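Local coordinates for protein acyl-coenzyme A thioesterase PaaI (Escherichia coli, PDB 2FS2) that hydrolyses acyl-CoA thioesters as a tetrameric hot dog-fold enzyme of phenylacetate degradation, preferring ring-hydroxylated phenylacetyl-CoA esters, at residues A35-T40 and D62-Y67; G55-L60 and K121-F126. All blocks are in the same frame, centred on the assembly; numbering follows the deposited sequence.

Contact 1 of 2, residues A35-T40 and D62-Y67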
# COMPACT_ATOMS: atom_id res chain seq x y z
N ALA B 35 -17.81 -9.71 -7.43
CA ALA B 35 -18.64 -8.78 -8.28
C ALA B 35 -17.82 -8.36 -9.50
O ALA B 35 -16.60 -8.21 -9.37
CB ALA B 35 -19.01 -7.50 -7.46
N VAL B 36 -18.47 -8.11 -10.62
CA VAL B 36 -17.86 -7.72 -11.89
C VAL B 36 -18.72 -6.60 -12.35
O VAL B 36 -20.00 -6.72 -12.35
CB VAL B 36 -17.84 -8.86 -12.95
CG1 VAL B 36 -17.28 -8.40 -14.30
CG2 VAL B 36 -17.05 -10.05 -12.54
N VAL B 37 -18.11 -5.46 -12.68
CA VAL B 37 -18.86 -4.33 -13.08
C VAL B 37 -18.12 -3.82 -14.28
O VAL B 37 -16.97 -4.19 -14.54
CB VAL B 37 -19.00 -3.21 -11.94
CG1 VAL B 37 -19.87 -3.73 -10.74
CG2 VAL B 37 -17.53 -2.77 -11.41
N THR B 38 -18.78 -2.94 -15.00
CA THR B 38 -18.35 -2.56 -16.33
C THR B 38 -18.62 -1.06 -16.58
O THR B 38 -19.51 -0.49 -15.99
CB THR B 38 -19.10 -3.46 -17.30
OG1 THR B 38 -18.32 -3.61 -18.49
CG2 THR B 38 -20.38 -2.80 -17.72
N MSE B 39 -17.80 -0.41 -17.37
CA MSE B 39 -17.98 1.02 -17.62
C MSE B 39 -17.28 1.35 -18.92
O MSE B 39 -16.22 0.82 -19.20
CB MSE B 39 -17.32 1.81 -16.48
CG MSE B 39 -17.15 3.29 -16.79
SE MSE B 39 -16.10 4.15 -15.34
CE MSE B 39 -17.55 4.60 -14.34
N THR B 40 -17.83 2.26 -19.68
CA THR B 40 -17.16 2.73 -20.89
C THR B 40 -16.53 4.09 -20.60
O THR B 40 -17.11 4.92 -19.92
CB THR B 40 -18.21 2.73 -22.02
OG1 THR B 40 -18.63 1.34 -22.24
CG2 THR B 40 -17.63 3.23 -23.41
N ASP B 62 -13.67 0.86 -6.77
CA ASP B 62 -14.23 1.03 -5.44
C ASP B 62 -15.65 0.61 -5.54
O ASP B 62 -16.23 0.14 -4.56
CB ASP B 62 -14.17 2.54 -5.11
CG ASP B 62 -14.62 2.88 -3.68
OD1 ASP B 62 -14.44 2.04 -2.72
OD2 ASP B 62 -15.13 3.99 -3.39
N THR B 63 -16.23 0.74 -6.72
CA THR B 63 -17.57 0.22 -6.90
C THR B 63 -17.59 -1.32 -6.93
O THR B 63 -18.49 -1.93 -6.32
CB THR B 63 -18.16 0.77 -8.22
OG1 THR B 63 -18.25 2.19 -8.13
CG2 THR B 63 -19.57 0.38 -8.38
N ALA B 64 -16.69 -1.99 -7.69
CA ALA B 64 -16.67 -3.43 -7.64
C ALA B 64 -16.36 -3.87 -6.21
O ALA B 64 -16.86 -4.86 -5.72
CB ALA B 64 -15.54 -4.04 -8.63
N PHE B 65 -15.46 -3.15 -5.57
CA PHE B 65 -15.15 -3.46 -4.19
C PHE B 65 -16.42 -3.37 -3.19
O PHE B 65 -16.63 -4.26 -2.37
CB PHE B 65 -14.04 -2.48 -3.80
CG PHE B 65 -13.62 -2.57 -2.38
CD1 PHE B 65 -13.47 -3.77 -1.75
CD2 PHE B 65 -13.22 -1.44 -1.71
CE1 PHE B 65 -13.08 -3.85 -0.35
CE2 PHE B 65 -12.75 -1.54 -0.33
CZ PHE B 65 -12.75 -2.76 0.32
N ALA B 66 -17.16 -2.26 -3.23
CA ALA B 66 -18.36 -2.06 -2.41
C ALA B 66 -19.32 -3.22 -2.70
O ALA B 66 -19.87 -3.80 -1.75
CB ALA B 66 -19.06 -0.63 -2.68
N TYR B 67 -19.47 -3.63 -3.98
CA TYR B 67 -20.43 -4.70 -4.26
C TYR B 67 -19.99 -6.04 -3.69
O TYR B 67 -20.77 -6.73 -3.03
CB TYR B 67 -20.79 -4.77 -5.79
CG TYR B 67 -21.72 -3.60 -6.08
CD1 TYR B 67 -21.24 -2.33 -6.22
CD2 TYR B 67 -23.09 -3.77 -6.07
CE1 TYR B 67 -22.08 -1.24 -6.41
CE2 TYR B 67 -23.97 -2.69 -6.29
CZ TYR B 67 -23.46 -1.42 -6.47
OH TYR B 67 -24.35 -0.37 -6.64

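Contact 2 of 2, residues G55-L60 and K121-F126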
# COMPACT_ATOMS: atom_id res chain seq x y z
N GLY B 55 -9.29 9.24 -10.61
CA GLY B 55 -10.46 9.20 -9.77
C GLY B 55 -11.60 8.42 -10.36
O GLY B 55 -12.35 7.84 -9.59
N GLN B 56 -11.71 8.40 -11.70
CA GLN B 56 -12.77 7.61 -12.36
C GLN B 56 -12.41 6.13 -12.33
O GLN B 56 -13.29 5.30 -12.20
CB GLN B 56 -12.98 8.03 -13.84
CG GLN B 56 -14.00 9.22 -14.10
CD GLN B 56 -13.33 10.66 -14.09
OE1 GLN B 56 -12.27 10.85 -13.48
NE2 GLN B 56 -13.99 11.66 -14.75
N LEU B 57 -11.12 5.84 -12.55
CA LEU B 57 -10.63 4.51 -12.42
C LEU B 57 -10.74 4.06 -10.98
O LEU B 57 -11.28 2.99 -10.76
CB LEU B 57 -9.17 4.46 -12.77
CG LEU B 57 -8.82 4.31 -14.22
CD1 LEU B 57 -7.37 3.81 -14.32
CD2 LEU B 57 -9.83 3.36 -14.90
N PHE B 58 -10.27 4.88 -10.02
CA PHE B 58 -10.44 4.56 -8.61
C PHE B 58 -11.93 4.28 -8.34
O PHE B 58 -12.29 3.35 -7.66
CB PHE B 58 -9.91 5.69 -7.68
CG PHE B 58 -10.15 5.42 -6.20
CD1 PHE B 58 -9.25 4.75 -5.45
CD2 PHE B 58 -11.34 5.77 -5.60
CE1 PHE B 58 -9.52 4.44 -4.11
CE2 PHE B 58 -11.61 5.47 -4.26
CZ PHE B 58 -10.70 4.82 -3.53
N SER B 59 -12.82 5.04 -8.94
CA SER B 59 -14.25 4.91 -8.62
C SER B 59 -14.84 3.64 -9.14
O SER B 59 -15.73 3.03 -8.47
CB SER B 59 -15.07 6.04 -9.19
OG SER B 59 -14.64 7.23 -8.58
N LEU B 60 -14.33 3.20 -10.28
CA LEU B 60 -14.75 1.97 -10.80
C LEU B 60 -14.30 0.82 -9.90
O LEU B 60 -15.02 -0.16 -9.73
CB LEU B 60 -14.18 1.80 -12.22
CG LEU B 60 -14.40 0.46 -12.94
CD1 LEU B 60 -15.93 0.16 -13.13
CD2 LEU B 60 -13.73 0.50 -14.34
N LYS B 121 -6.28 -6.41 -21.59
CA LYS B 121 -5.07 -5.93 -20.98
C LYS B 121 -5.45 -5.33 -19.61
O LYS B 121 -6.40 -4.62 -19.46
CB LYS B 121 -4.37 -4.91 -21.95
CG LYS B 121 -4.19 -5.43 -23.37
CD LYS B 121 -2.73 -5.97 -23.74
CE LYS B 121 -1.91 -5.04 -24.76
NZ LYS B 121 -0.35 -5.18 -24.76
N THR B 122 -4.71 -5.68 -18.58
CA THR B 122 -4.77 -4.93 -17.29
C THR B 122 -4.50 -3.47 -17.26
O THR B 122 -3.42 -3.01 -17.56
CB THR B 122 -3.84 -5.56 -16.30
OG1 THR B 122 -3.97 -6.98 -16.46
CG2 THR B 122 -4.46 -5.29 -14.89
N VAL B 123 -5.50 -2.73 -16.81
CA VAL B 123 -5.39 -1.34 -16.64
C VAL B 123 -4.89 -0.97 -15.24
O VAL B 123 -4.14 0.02 -15.10
CB VAL B 123 -6.77 -0.77 -16.93
CG1 VAL B 123 -6.93 0.63 -16.40
CG2 VAL B 123 -7.08 -0.89 -18.49
N ALA B 124 -5.32 -1.73 -14.23
CA ALA B 124 -5.11 -1.33 -12.86
C ALA B 124 -5.41 -2.53 -11.91
O ALA B 124 -6.23 -3.44 -12.25
CB ALA B 124 -5.98 -0.08 -12.56
N LEU B 125 -4.76 -2.51 -10.75
CA LEU B 125 -4.82 -3.62 -9.71
C LEU B 125 -5.07 -2.87 -8.43
O LEU B 125 -4.53 -1.78 -8.24
CB LEU B 125 -3.48 -4.40 -9.61
CG LEU B 125 -3.16 -5.29 -10.80
CD1 LEU B 125 -1.81 -5.92 -10.79
CD2 LEU B 125 -4.18 -6.48 -10.95
N PHE B 126 -5.97 -3.36 -7.60
CA PHE B 126 -6.31 -2.58 -6.45
C PHE B 126 -6.50 -3.68 -5.39
O PHE B 126 -6.81 -4.81 -5.72
CB PHE B 126 -7.61 -1.94 -6.84
CG PHE B 126 -8.40 -1.41 -5.73
CD1 PHE B 126 -8.61 -0.00 -5.63
CD2 PHE B 126 -9.03 -2.25 -4.83
CE1 PHE B 126 -9.40 0.54 -4.59
CE2 PHE B 126 -9.86 -1.72 -3.76
CZ PHE B 126 -10.05 -0.34 -3.65

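Contact 1 of 2, residues A35-T40 and D62-Y67
Tyr67 meets the strand through the root of its side chain and not through its flat ring: CB rests against Ala35 CB at 3.7 Å, while the ring leads away, its surroundings including Ala10, Met13 and Tyr14 of helix 2-15. The helix backbone sets CB beside Ala35; with CG anti to the carbonyl carbon (chi1 -74°) the ring then turns away from the strand. The hydroxyl hydrogen-bonds Asp17, so the polar end of this buried residue is provided for.

One turn back along the helix, Ala64 offers the strand a methyl at the helix flank. Its CB lies 3.6 Å from Val37 CG2, the methyl that sits between the backbone N and the carbonyl carbon of Val37, and the same methyl comes 3.9 Å from Ala64 N. Ala35 CB approaches the helix backbone too, 3.8 Å from Ala64 O. Having no more than a methyl on each, Ala35 and Ala64 let their CA atoms come within 5.7 Å; the axes approach to 7.5 Å and run closer to antiparallel than perpendicular. Valine, branched at CB, suits an extended strand and turns one methyl, CG2, to the helix.

Strand 34-40 is held on its two edges by strands 26-31 and 94-101. The side chains that meet are apolar, resting on methyls and on the helix backbone; small residues thus seat the central hot dog helix closely on the sheet.

Contact 2 of 2, residues G55-L60 and K121-F126
Helix 55-60 passes strand 122-126 with axes no nearer than 10.0 Å, at 58° to each other, and the strand carries a classic beta bulge at Val123 and Ala124 opposite Ile115. Such a gap needs longer side chains to bridge it. Leu57 points at the strand, while Phe58 starts to one side and brings its ring round to it. Leu57 extends CD1 to 3.8 Å from Val123 CG1, and more loosely to 4.5 Å from Ala124 CB. The bulge explains the double contact: a helix-like psi of -36° at Val123 breaks the usual alternation, and these two consecutive residues both point toward the helix.

Farther along, Phe58 CE1 lies 3.9 Å from Phe126 CE1, at the edge of the Phe126 ring and near its plane. CG of Phe58 lies anti to the backbone N (chi1 176°), which swings its ring toward Phe126. Phe58 also meets Phe58 of the second subunit, the two rings nearly parallel, while Phe126 O accepts a hydrogen bond from Arg127 of the third subunit.

Within the helix, Ser59 OG donates to Gly55 O at 2.6 Å, an acceptor already taken by Ser59 N; a small hydroxyl is thus satisfied in a buried setting. Dispersion and the exclusion of water hold helix and strand together here, and the aromatic pair carries the hydrophobic core on to the subunit interface.

How the contacts relate
Both contacts are buried and join helix 54-70 to the same curved antiparallel sheet, contact 1 near the centre of the chain and contact 2 farther from it. Contact 1 uses the later turns of the helix and closes a short gap with alanines and a valine; contact 2 uses earlier turns and spans a wider one with leucine and phenylalanine from the helix, met by valine, alanine and phenylalanine of the strand. They merge into one core: Leu60 CD1 packs on Val37 CG2 at 3.8 Å, and Phe65 CD2 on Phe126 CZ at 3.9 Å. Tyr67 looks to helix 2-15 of its own chain, whereas contact 2 lies against two neighbouring subunits.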